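Local coordinates for hypothetical protein PH1948 (Pyrococcus horikoshii, PDB 1WY7), which probably transfers methyl groups from S-adenosylmethionine to RNA, and binds the by-product S-adenosyl-L-homocysteine in a Rossmann-like methyltransferase fold, at residues 4-16 with 29-41. Sequence-based numbering, arbitrary orientation.
Sequences RKKELAIALSKLK and RTPGNAASELLWL. With SAH (S-adenosyl-L-homocysteine), chain E.
Arg29, a residue of the S-adenosyl-L-homocysteine pocket, extends to the C-terminal part of helix 6-13, a worked example of a guanidinium set among backbone carbonyls near a helix end. Its CG sits between the backbone N and the carbonyl carbon (chi1 58°), and a bend at chi3 turns the guanidinium to residues 12-15, where NH1 and NH2 face the carbonyls. Arg29 NH2 gives a hydrogen bond to Ser13 O at 3.2 Å, arriving from above that carbonyl's plane. Leu12 O lies in the guanidinium plane, at its edge, 2.6 Å from Arg29 NH1, and Leu15 O is 2.9 Å from Arg29 NH2. A water donates to Thr30 O and, weakly, to Leu12 O.

At the other extremity Trp40 offers a ring face to Lys5, whose CB makes a CH-pi contact 4.0 Å from the centroid of the six-membered ring. Leu8 CD2 meets the ring's edge. The poorly ordered Arg4 side chain runs alongside Glu37, their opposite charges near but beyond a salt bridge, and the carboxylate's place is doubtful. Between these ends the packing is largely apolar: Leu12 is a knob in the hole formed by Gly32, Ala35, Ser36 and Leu39, its CD1 3.7 Å from Ala35 CB. Gly32, lacking a side chain, lets Ala9 come close, the CA atoms 4.3 Å apart. Helices 6-13 and 32-41 meet at 129°, their axes 8.0 Å apart.

Arg29 CA lies 3.1 Å from SAH N. Arg29 thus adds a polar link at the pocket end to an otherwise largely apolar helix packing, its positive charge probably favoured by the surrounding carbonyls.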
ATOM      1  N   ARG A   4     -12.197  10.142  -0.631  1.00 69.54           N
ATOM      2  CA  ARG A   4     -11.223  11.263  -0.729  1.00 68.62           C
ATOM      3  C   ARG A   4     -11.165  12.032   0.583  1.00 67.58           C
ATOM      4  O   ARG A   4     -10.387  12.978   0.721  1.00 67.86           O
ATOM      5  CB  ARG A   4     -11.633  12.218  -1.847  1.00 70.66           C
ATOM      6  CG  ARG A   4     -10.530  12.485  -2.838  1.00 73.09           C
ATOM      7  CD  ARG A   4     -10.596  13.888  -3.437  1.00 76.32           C
ATOM      8  NE  ARG A   4     -10.322  14.931  -2.447  1.00 77.80           N
ATOM      9  CZ  ARG A   4     -11.252  15.548  -1.722  1.00 78.83           C
ATOM     10  NH1 ARG A   4     -12.535  15.236  -1.870  1.00 79.12           N
ATOM     11  NH2 ARG A   4     -10.899  16.477  -0.840  1.00 79.20           N
ATOM     12  N   LYS A   5     -11.999  11.616   1.538  1.00 65.50           N
ATOM     13  CA  LYS A   5     -12.081  12.248   2.848  1.00 62.90           C
ATOM     14  C   LYS A   5     -10.793  12.961   3.220  1.00 62.09           C
ATOM     15  O   LYS A   5      -9.772  12.326   3.496  1.00 60.98           O
ATOM     16  CB  LYS A   5     -12.390  11.210   3.917  1.00 63.76           C
ATOM     17  CG  LYS A   5     -13.099  11.771   5.129  1.00 63.86           C
ATOM     18  CD  LYS A   5     -14.546  12.080   4.787  1.00 64.83           C
ATOM     19  CE  LYS A   5     -15.383  12.293   6.031  1.00 65.02           C
ATOM     20  NZ  LYS A   5     -16.837  12.250   5.709  1.00 65.53           N
ATOM     21  N   LYS A   6     -10.849  14.287   3.206  1.00 60.60           N
ATOM     22  CA  LYS A   6      -9.701  15.107   3.564  1.00 59.41           C
ATOM     23  C   LYS A   6      -9.408  14.965   5.059  1.00 57.46           C
ATOM     24  O   LYS A   6      -8.283  15.206   5.498  1.00 57.58           O
ATOM     25  CB  LYS A   6      -9.948  16.579   3.212  1.00 60.58           C
ATOM     26  CG  LYS A   6      -8.817  17.498   3.666  1.00 62.66           C
ATOM     27  CD  LYS A   6      -8.973  18.934   3.179  1.00 64.31           C
ATOM     28  CE  LYS A   6      -8.645  19.073   1.692  1.00 65.97           C
ATOM     29  NZ  LYS A   6      -8.695  20.499   1.228  1.00 66.11           N
ATOM     30  N   GLU A   7     -10.418  14.579   5.839  1.00 55.37           N
ATOM     31  CA  GLU A   7     -10.228  14.381   7.278  1.00 53.73           C
ATOM     32  C   GLU A   7      -9.279  13.205   7.489  1.00 50.31           C
ATOM     33  O   GLU A   7      -8.385  13.247   8.337  1.00 48.39           O
ATOM     34  CB  GLU A   7     -11.557  14.072   7.978  1.00 56.69           C
ATOM     35  CG  GLU A   7     -12.352  15.299   8.388  1.00 63.60           C
ATOM     36  CD  GLU A   7     -13.742  15.321   7.779  1.00 67.08           C
ATOM     37  OE1 GLU A   7     -13.850  15.132   6.545  1.00 69.68           O
ATOM     38  OE2 GLU A   7     -14.722  15.537   8.530  1.00 69.37           O
ATOM     39  N   LEU A   8      -9.489  12.151   6.704  1.00 46.80           N
ATOM     40  CA  LEU A   8      -8.666  10.956   6.790  1.00 43.26           C
ATOM     41  C   LEU A   8      -7.226  11.299   6.400  1.00 41.07           C
ATOM     42  O   LEU A   8      -6.274  10.898   7.078  1.00 38.16           O
ATOM     43  CB  LEU A   8      -9.238   9.863   5.875  1.00 42.07           C
ATOM     44  CG  LEU A   8      -8.503   8.515   5.782  1.00 39.74           C
ATOM     45  CD1 LEU A   8      -8.309   7.915   7.161  1.00 35.65           C
ATOM     46  CD2 LEU A   8      -9.318   7.573   4.918  1.00 39.82           C
ATOM     47  N   ALA A   9      -7.077  12.057   5.318  1.00 39.04           N
ATOM     48  CA  ALA A   9      -5.755  12.453   4.846  1.00 39.46           C
ATOM     49  C   ALA A   9      -5.021  13.217   5.938  1.00 39.54           C
ATOM     50  O   ALA A   9      -3.835  12.988   6.179  1.00 40.26           O
ATOM     51  CB  ALA A   9      -5.879  13.310   3.590  1.00 35.81           C
ATOM     52  N   ILE A  10      -5.738  14.123   6.597  1.00 39.76           N
ATOM     53  CA  ILE A  10      -5.175  14.935   7.675  1.00 40.11           C
ATOM     54  C   ILE A  10      -4.709  14.052   8.826  1.00 38.37           C
ATOM     55  O   ILE A  10      -3.598  14.196   9.345  1.00 37.98           O
ATOM     56  CB  ILE A  10      -6.241  15.935   8.212  1.00 42.13           C
ATOM     57  CG1 ILE A  10      -6.504  17.023   7.166  1.00 42.51           C
ATOM     58  CG2 ILE A  10      -5.790  16.548   9.534  1.00 41.75           C
ATOM     59  CD1 ILE A  10      -7.622  17.996   7.556  1.00 43.49           C
ATOM     60  N   ALA A  11      -5.577  13.142   9.234  1.00 37.31           N
ATOM     61  CA  ALA A  11      -5.247  12.242  10.325  1.00 38.68           C
ATOM     62  C   ALA A  11      -4.062  11.337   9.963  1.00 39.14           C
ATOM     63  O   ALA A  11      -3.207  11.051  10.814  1.00 39.96           O
ATOM     64  CB  ALA A  11      -6.461  11.402  10.695  1.00 35.93           C
ATOM     65  N   LEU A  12      -4.004  10.895   8.708  1.00 36.92           N
ATOM     66  CA  LEU A  12      -2.912  10.028   8.266  1.00 36.63           C
ATOM     67  C   LEU A  12      -1.580  10.767   8.244  1.00 37.99           C
ATOM     68  O   LEU A  12      -0.541  10.171   8.500  1.00 36.01           O
ATOM     69  CB  LEU A  12      -3.200   9.444   6.870  1.00 32.00           C
ATOM     70  CG  LEU A  12      -4.366   8.456   6.801  1.00 30.31           C
ATOM     71  CD1 LEU A  12      -4.555   7.968   5.386  1.00 29.36           C
ATOM     72  CD2 LEU A  12      -4.105   7.298   7.757  1.00 27.65           C
ATOM     73  N   SER A  13      -1.619  12.067   7.956  1.00 40.26           N
ATOM     74  CA  SER A  13      -0.401  12.875   7.887  1.00 42.79           C
ATOM     75  C   SER A  13       0.238  13.108   9.252  1.00 43.21           C
ATOM     76  O   SER A  13       1.395  13.525   9.341  1.00 45.68           O
ATOM     77  CB  SER A  13      -0.703  14.225   7.241  1.00 44.00           C
ATOM     78  OG  SER A  13      -1.549  15.001   8.077  1.00 46.96           O
ATOM     79  N   LYS A  14      -0.512  12.835  10.312  1.00 43.13           N
ATOM     80  CA  LYS A  14      -0.009  13.022  11.668  1.00 43.46           C
ATOM     81  C   LYS A  14       0.843  11.872  12.192  1.00 43.65           C
ATOM     82  O   LYS A  14       1.464  11.993  13.248  1.00 44.10           O
ATOM     83  CB  LYS A  14      -1.174  13.271  12.621  1.00 44.15           C
ATOM     84  CG  LYS A  14      -1.852  14.604  12.376  1.00 44.53           C
ATOM     85  CD  LYS A  14      -3.085  14.768  13.234  1.00 43.27           C
ATOM     86  CE  LYS A  14      -3.687  16.148  13.034  1.00 43.96           C
ATOM     87  NZ  LYS A  14      -4.896  16.329  13.883  1.00 45.43           N
ATOM     88  N   LEU A  15       0.882  10.764  11.457  1.00 42.82           N
ATOM     89  CA  LEU A  15       1.680   9.602  11.853  1.00 41.84           C
ATOM     90  C   LEU A  15       3.171   9.876  11.689  1.00 41.78           C
ATOM     91  O   LEU A  15       3.576  10.681  10.853  1.00 40.85           O
ATOM     92  CB  LEU A  15       1.312   8.374  11.010  1.00 41.72           C
ATOM     93  CG  LEU A  15      -0.096   7.777  11.145  1.00 43.13           C
ATOM     94  CD1 LEU A  15      -0.214   6.524  10.273  1.00 44.09           C
ATOM     95  CD2 LEU A  15      -0.358   7.418  12.597  1.00 42.20           C
ATOM     96  N   LYS A  16       3.985   9.189  12.483  1.00 42.35           N
ATOM     97  CA  LYS A  16       5.436   9.340  12.414  1.00 42.53           C
ATOM     98  C   LYS A  16       5.990   8.724  11.131  1.00 41.02           C
ATOM     99  O   LYS A  16       5.470   7.719  10.657  1.00 39.82           O
ATOM    100  CB  LYS A  16       6.081   8.676  13.634  1.00 44.66           C
ATOM    101  CG  LYS A  16       5.801   9.402  14.943  1.00 48.65           C
ATOM    102  CD  LYS A  16       4.304   9.492  15.225  1.00 53.81           C
ATOM    103  CE  LYS A  16       3.966  10.567  16.268  1.00 54.84           C
ATOM    104  NZ  LYS A  16       4.458  10.244  17.637  1.00 56.52           N
ATOM    105  N   ARG A  29       6.935   7.554   3.360  1.00 36.44           N
ATOM    106  CA  ARG A  29       5.586   7.292   3.853  1.00 37.01           C
ATOM    107  C   ARG A  29       4.569   7.605   2.760  1.00 35.56           C
ATOM    108  O   ARG A  29       4.752   8.554   1.995  1.00 33.97           O
ATOM    109  CB  ARG A  29       5.305   8.170   5.071  1.00 40.56           C
ATOM    110  CG  ARG A  29       5.447   9.655   4.758  1.00 45.52           C
ATOM    111  CD  ARG A  29       5.054  10.501   5.936  1.00 50.09           C
ATOM    112  NE  ARG A  29       3.723  10.142   6.410  1.00 56.12           N
ATOM    113  CZ  ARG A  29       3.133  10.703   7.459  1.00 58.00           C
ATOM    114  NH1 ARG A  29       1.922  10.311   7.825  1.00 58.11           N
ATOM    115  NH2 ARG A  29       3.751  11.661   8.137  1.00 59.68           N
ATOM    116  N   THR A  30       3.500   6.818   2.677  1.00 32.94           N
ATOM    117  CA  THR A  30       2.482   7.077   1.659  1.00 31.83           C
ATOM    118  C   THR A  30       1.838   8.424   1.975  1.00 32.12           C
ATOM    119  O   THR A  30       1.290   8.607   3.058  1.00 29.74           O
ATOM    120  CB  THR A  30       1.363   6.008   1.650  1.00 29.79           C
ATOM    121  OG1 THR A  30       1.935   4.698   1.516  1.00 29.40           O
ATOM    122  CG2 THR A  30       0.417   6.254   0.478  1.00 26.15           C
ATOM    123  N   PRO A  31       1.907   9.385   1.042  1.00 33.17           N
ATOM    124  CA  PRO A  31       1.308  10.702   1.289  1.00 35.49           C
ATOM    125  C   PRO A  31      -0.174  10.575   1.667  1.00 35.51           C
ATOM    126  O   PRO A  31      -0.902   9.746   1.115  1.00 36.96           O
ATOM    127  CB  PRO A  31       1.531  11.429  -0.037  1.00 35.04           C
ATOM    128  CG  PRO A  31       2.837  10.850  -0.506  1.00 35.89           C
ATOM    129  CD  PRO A  31       2.624   9.366  -0.245  1.00 34.28           C
ATOM    130  N   GLY A  32      -0.611  11.395   2.614  1.00 34.51           N
ATOM    131  CA  GLY A  32      -1.992  11.343   3.070  1.00 34.40           C
ATOM    132  C   GLY A  32      -3.069  11.406   2.000  1.00 31.88           C
ATOM    133  O   GLY A  32      -4.064  10.698   2.066  1.00 31.95           O
ATOM    134  N   ASN A  33      -2.882  12.254   1.002  1.00 32.52           N
ATOM    135  CA  ASN A  33      -3.888  12.376  -0.044  1.00 34.58           C
ATOM    136  C   ASN A  33      -4.047  11.091  -0.850  1.00 35.08           C
ATOM    137  O   ASN A  33      -5.161  10.591  -1.017  1.00 34.71           O
ATOM    138  CB  ASN A  33      -3.567  13.556  -0.971  1.00 35.60           C
ATOM    139  CG  ASN A  33      -2.414  13.272  -1.923  1.00 39.45           C
ATOM    140  OD1 ASN A  33      -1.310  12.896  -1.504  1.00 38.74           O
ATOM    141  ND2 ASN A  33      -2.664  13.465  -3.223  1.00 36.14           N
ATOM    142  N   ALA A  34      -2.939  10.546  -1.342  1.00 33.81           N
ATOM    143  CA  ALA A  34      -2.996   9.315  -2.122  1.00 32.27           C
ATOM    144  C   ALA A  34      -3.530   8.182  -1.251  1.00 30.78           C
ATOM    145  O   ALA A  34      -4.383   7.402  -1.689  1.00 31.24           O
ATOM    146  CB  ALA A  34      -1.601   8.959  -2.662  1.00 31.60           C
ATOM    147  N   ALA A  35      -3.029   8.100  -0.019  1.00 29.34           N
ATOM    148  CA  ALA A  35      -3.465   7.069   0.918  1.00 29.05           C
ATOM    149  C   ALA A  35      -4.975   7.145   1.133  1.00 29.33           C
ATOM    150  O   ALA A  35      -5.666   6.118   1.134  1.00 28.67           O
ATOM    151  CB  ALA A  35      -2.749   7.241   2.237  1.00 31.13           C
ATOM    152  N   SER A  36      -5.472   8.368   1.335  1.00 29.72           N
ATOM    153  CA  SER A  36      -6.903   8.632   1.529  1.00 30.29           C
ATOM    154  C   SER A  36      -7.704   8.160   0.330  1.00 29.11           C
ATOM    155  O   SER A  36      -8.742   7.540   0.492  1.00 29.93           O
ATOM    156  CB  SER A  36      -7.186  10.134   1.688  1.00 31.70           C
ATOM    157  OG  SER A  36      -6.638  10.613   2.892  1.00 42.90           O
ATOM    158  N   GLU A  37      -7.238   8.487  -0.871  1.00 29.40           N
ATOM    159  CA  GLU A  37      -7.920   8.083  -2.098  1.00 31.45           C
ATOM    160  C   GLU A  37      -8.048   6.570  -2.197  1.00 31.30           C
ATOM    161  O   GLU A  37      -9.132   6.032  -2.428  1.00 31.12           O
ATOM    162  CB  GLU A  37      -7.154   8.568  -3.329  1.00 33.62           C
ATOM    163  CG  GLU A  37      -7.273  10.055  -3.623  1.00 42.46           C
ATOM    164  CD  GLU A  37      -8.629  10.458  -4.217  1.00 46.20           C
ATOM    165  OE1 GLU A  37      -8.753  11.630  -4.626  1.00 51.83           O
ATOM    166  OE2 GLU A  37      -9.566   9.627  -4.283  1.00 47.33           O
ATOM    167  N   LEU A  38      -6.927   5.882  -2.030  1.00 29.87           N
ATOM    168  CA  LEU A  38      -6.932   4.433  -2.143  1.00 27.83           C
ATOM    169  C   LEU A  38      -7.869   3.807  -1.120  1.00 26.82           C
ATOM    170  O   LEU A  38      -8.684   2.958  -1.472  1.00 26.00           O
ATOM    171  CB  LEU A  38      -5.500   3.883  -1.981  1.00 25.35           C
ATOM    172  CG  LEU A  38      -5.302   2.356  -2.011  1.00 23.32           C
ATOM    173  CD1 LEU A  38      -3.832   2.017  -2.282  1.00 21.48           C
ATOM    174  CD2 LEU A  38      -5.765   1.745  -0.682  1.00 20.08           C
ATOM    175  N   LEU A  39      -7.747   4.235   0.139  1.00 27.04           N
ATOM    176  CA  LEU A  39      -8.559   3.699   1.231  1.00 27.58           C
ATOM    177  C   LEU A  39     -10.046   4.016   1.125  1.00 28.40           C
ATOM    178  O   LEU A  39     -10.888   3.158   1.388  1.00 28.27           O
ATOM    179  CB  LEU A  39      -8.020   4.202   2.574  1.00 26.45           C
ATOM    180  CG  LEU A  39      -6.687   3.605   3.032  1.00 25.51           C
ATOM    181  CD1 LEU A  39      -6.098   4.447   4.142  1.00 24.72           C
ATOM    182  CD2 LEU A  39      -6.908   2.178   3.505  1.00 23.53           C
ATOM    183  N   TRP A  40     -10.373   5.246   0.747  1.00 30.04           N
ATOM    184  CA  TRP A  40     -11.772   5.618   0.626  1.00 32.75           C
ATOM    185  C   TRP A  40     -12.416   4.809  -0.482  1.00 32.54           C
ATOM    186  O   TRP A  40     -13.531   4.331  -0.337  1.00 31.08           O
ATOM    187  CB  TRP A  40     -11.922   7.105   0.327  1.00 36.14           C
ATOM    188  CG  TRP A  40     -13.276   7.562   0.693  1.00 42.51           C
ATOM    189  CD1 TRP A  40     -14.321   7.810  -0.151  1.00 43.09           C
ATOM    190  CD2 TRP A  40     -13.780   7.727   2.023  1.00 44.33           C
ATOM    191  NE1 TRP A  40     -15.450   8.115   0.575  1.00 46.81           N
ATOM    192  CE2 TRP A  40     -15.146   8.070   1.912  1.00 46.71           C
ATOM    193  CE3 TRP A  40     -13.209   7.612   3.299  1.00 45.43           C
ATOM    194  CZ2 TRP A  40     -15.953   8.301   3.029  1.00 47.86           C
ATOM    195  CZ3 TRP A  40     -14.006   7.841   4.412  1.00 47.69           C
ATOM    196  CH2 TRP A  40     -15.367   8.182   4.269  1.00 49.99           C
ATOM    197  N   LEU A  41     -11.695   4.648  -1.592  1.00 33.50           N
ATOM    198  CA  LEU A  41     -12.200   3.866  -2.713  1.00 33.00           C
ATOM    199  C   LEU A  41     -12.496   2.444  -2.246  1.00 34.74           C
ATOM    200  O   LEU A  41     -13.589   1.914  -2.477  1.00 34.68           O
ATOM    201  CB  LEU A  41     -11.170   3.822  -3.843  1.00 32.52           C
ATOM    202  CG  LEU A  41     -11.479   2.819  -4.961  1.00 33.22           C
ATOM    203  CD1 LEU A  41     -12.789   3.199  -5.633  1.00 33.44           C
ATOM    204  CD2 LEU A  41     -10.344   2.808  -5.977  1.00 34.01           C
TER
HETATM  205  N   SAH E1001       5.252   4.248   4.564  1.00 49.91           N
HETATM  206  CA  SAH E1001       4.471   3.696   3.438  1.00 50.93           C
HETATM  207  CB  SAH E1001       5.307   2.568   2.811  1.00 47.39           C
HETATM  208  CG  SAH E1001       6.135   3.209   1.756  1.00 45.85           C
HETATM  209  SD  SAH E1001       7.348   2.326   0.756  1.00 42.13           S
HETATM  210  C   SAH E1001       3.136   3.280   3.994  1.00 51.79           C
HETATM  211  O   SAH E1001       2.757   3.797   5.090  1.00 52.57           O
HETATM  212  OXT SAH E1001       2.518   2.418   3.284  1.00 50.06           O
HETATM  213  C5' SAH E1001       6.988   0.591   0.919  1.00 42.38           C
HETATM  214  C4' SAH E1001       7.850  -0.278   1.848  1.00 38.73           C
HETATM  215  O4' SAH E1001       8.286  -1.457   1.126  1.00 37.04           O
HETATM  216  C3' SAH E1001       9.178   0.322   2.315  1.00 37.81           C
HETATM  217  O3' SAH E1001       8.914   0.715   3.676  1.00 35.00           O
HETATM  218  C2' SAH E1001      10.197  -0.828   2.301  1.00 35.76           C
HETATM  219  O2' SAH E1001      11.051  -1.070   3.395  1.00 33.23           O
HETATM  220  C1' SAH E1001       9.334  -2.028   1.874  1.00 36.68           C
HETATM  221  N9  SAH E1001      10.023  -3.004   1.041  1.00 38.09           N
HETATM  222  C8  SAH E1001      10.936  -2.830   0.016  1.00 37.31           C
HETATM  223  N7  SAH E1001      11.340  -3.949  -0.531  1.00 37.18           N
HETATM  224  C5  SAH E1001      10.654  -4.935   0.170  1.00 37.77           C
HETATM  225  C6  SAH E1001      10.617  -6.353   0.079  1.00 36.07           C
HETATM  226  N6  SAH E1001      11.349  -7.030  -0.834  1.00 38.76           N
HETATM  227  N1  SAH E1001       9.820  -7.072   0.937  1.00 35.81           N
HETATM  228  C2  SAH E1001       9.081  -6.390   1.844  1.00 37.11           C
HETATM  229  N3  SAH E1001       9.025  -5.051   2.028  1.00 39.36           N
HETATM  230  C4  SAH E1001       9.841  -4.367   1.148  1.00 38.06           C
HETATM  231  O   HOH W   1       0.701  10.387   5.355  1.00 39.41           O